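Local coordinates for free serine kinase (PDB 5X0B), which phosphorylates free L-serine with ADP to give O-phospho-L-serine and AMP, the first step from serine to cysteine in Thermococcus kodakarensis, at residues A[29-34]-A[215-220]. Residues are numbered along the deposited sequence; the frame is centred on the assembly and turned at random.
Sequences HEQLVQ and GEVYSP
Y218 is clasped through its backbone by the residues flanking E30, and the pair illustrates how a single parallel beta bridge can set the backbone from which a probable active-site side chain reaches across to a second loop. Y218 N donates to H29 O at 2.8 Å, the donor lying well above that carbonyl plane, while Q31 N reaches Y218 O at 2.9 Å, nearly in line with the C=O bond. E30 CA adds a CA-H...O contact to Y218 O at 3.3 Å.

Van der Waals packing extends the bridge. V217 lies against the E30-Q31 backbone and sets CG2 3.7 Å from Q31 CG, the two side chains crossing at about a right angle. Beyond it the P220 ring meets V33 CG2 through CB (3.8 Å), just ahead of helix 34-47, while Q31 OE1, a polar atom, rests against P220 CD. At the other end Y218 CD2 meets the edge of the H29 imidazole, whose nitrogens bond to I67 O and T223 OG1.

The polar end of E30 follows the second loop. With CG anti to the carbonyl carbon (chi1 -76°) and the chain extended beyond it, the carboxylate passes S219 O and brings OE2 to 3.4 Å from P220 CA. There OE1 accepts T222 N and T223 N, and OE2 accepts K221 N. Cut back to an alanine here, the side chain would have no carboxylate, and those three amides would probably lose their shared acceptor, leaving their loop freer to shift.

Three N-H bonds to one carboxylate thus join the 29-34 loop to the loop that contributes K221 and T223 to O-phospho-L-serine binding.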
# COMPACT_ATOMS: atom_id res chain seq x y z
N HIS A 29 4.75 4.88 6.09
CA HIS A 29 4.16 3.73 6.77
C HIS A 29 4.23 2.46 5.93
O HIS A 29 3.74 1.42 6.38
CB HIS A 29 2.73 4.07 7.22
CG HIS A 29 1.70 4.12 6.13
ND1 HIS A 29 1.31 5.29 5.51
CD2 HIS A 29 0.92 3.15 5.60
CE1 HIS A 29 0.37 5.03 4.62
NE2 HIS A 29 0.11 3.74 4.66
N GLU A 30 4.81 2.53 4.72
CA GLU A 30 5.07 1.34 3.93
C GLU A 30 6.48 1.35 3.36
O GLU A 30 7.04 2.41 3.09
CB GLU A 30 4.08 1.23 2.77
CG GLU A 30 2.69 0.77 3.18
CD GLU A 30 1.80 0.42 2.00
OE1 GLU A 30 0.65 0.02 2.23
OE2 GLU A 30 2.26 0.52 0.85
N GLN A 31 7.01 0.15 3.18
CA GLN A 31 8.19 -0.07 2.35
C GLN A 31 7.98 0.50 0.96
O GLN A 31 6.86 0.54 0.45
CB GLN A 31 8.50 -1.56 2.24
CG GLN A 31 9.02 -2.15 3.53
CD GLN A 31 9.28 -3.64 3.41
OE1 GLN A 31 8.47 -4.37 2.87
NE2 GLN A 31 10.39 -4.09 3.97
N LEU A 32 9.05 0.97 0.35
CA LEU A 32 8.99 1.54 -0.99
C LEU A 32 9.07 0.45 -2.06
O LEU A 32 9.70 -0.58 -1.86
CB LEU A 32 10.12 2.55 -1.20
CG LEU A 32 10.28 3.67 -0.18
CD1 LEU A 32 11.50 4.51 -0.58
CD2 LEU A 32 9.01 4.51 -0.14
N VAL A 33 8.30 0.63 -3.12
CA VAL A 33 8.45 -0.09 -4.37
C VAL A 33 9.39 0.66 -5.30
O VAL A 33 9.11 1.76 -5.73
CB VAL A 33 7.08 -0.30 -5.05
CG1 VAL A 33 7.24 -1.11 -6.33
CG2 VAL A 33 6.12 -1.03 -4.11
N GLN A 34 10.50 0.02 -5.62
CA GLN A 34 11.56 0.67 -6.39
C GLN A 34 11.09 1.16 -7.77
O GLN A 34 11.46 2.27 -8.20
CB GLN A 34 12.77 -0.26 -6.55
CG GLN A 34 14.06 0.50 -6.83
CD GLN A 34 14.45 1.44 -5.71
OE1 GLN A 34 13.98 1.31 -4.57
NE2 GLN A 34 15.28 2.43 -6.03
N GLY A 215 8.84 3.61 14.44
CA GLY A 215 9.79 3.66 13.33
C GLY A 215 9.73 2.44 12.43
O GLY A 215 10.73 2.05 11.85
N GLU A 216 8.55 1.82 12.34
CA GLU A 216 8.36 0.61 11.54
C GLU A 216 7.51 0.95 10.33
O GLU A 216 6.87 2.01 10.28
CB GLU A 216 7.71 -0.48 12.39
CG GLU A 216 8.61 -1.00 13.50
CD GLU A 216 8.08 -2.24 14.20
OE1 GLU A 216 7.91 -3.27 13.53
OE2 GLU A 216 7.90 -2.22 15.46
N VAL A 217 7.53 0.05 9.35
CA VAL A 217 6.71 0.16 8.16
C VAL A 217 6.03 -1.15 7.81
O VAL A 217 6.56 -2.21 8.09
CB VAL A 217 7.52 0.67 6.93
CG1 VAL A 217 7.89 2.14 7.12
CG2 VAL A 217 8.75 -0.19 6.67
N TYR A 218 4.85 -1.06 7.19
CA TYR A 218 4.18 -2.21 6.61
C TYR A 218 4.83 -2.62 5.29
O TYR A 218 5.59 -1.87 4.69
CB TYR A 218 2.70 -1.91 6.34
CG TYR A 218 1.84 -1.63 7.55
CD1 TYR A 218 1.45 -2.66 8.44
CD2 TYR A 218 1.35 -0.35 7.80
CE1 TYR A 218 0.64 -2.40 9.54
CE2 TYR A 218 0.55 -0.08 8.91
CZ TYR A 218 0.17 -1.11 9.76
OH TYR A 218 -0.62 -0.82 10.84
N SER A 219 4.48 -3.81 4.80
CA SER A 219 4.87 -4.20 3.45
C SER A 219 4.08 -3.32 2.45
O SER A 219 3.08 -2.70 2.84
CB SER A 219 4.60 -5.69 3.20
OG SER A 219 3.21 -5.99 3.23
N PRO A 220 4.53 -3.28 1.19
CA PRO A 220 3.75 -2.52 0.20
C PRO A 220 2.32 -3.05 0.07
O PRO A 220 2.08 -4.25 0.28
CB PRO A 220 4.52 -2.73 -1.10
CG PRO A 220 5.91 -3.06 -0.66
CD PRO A 220 5.68 -3.93 0.54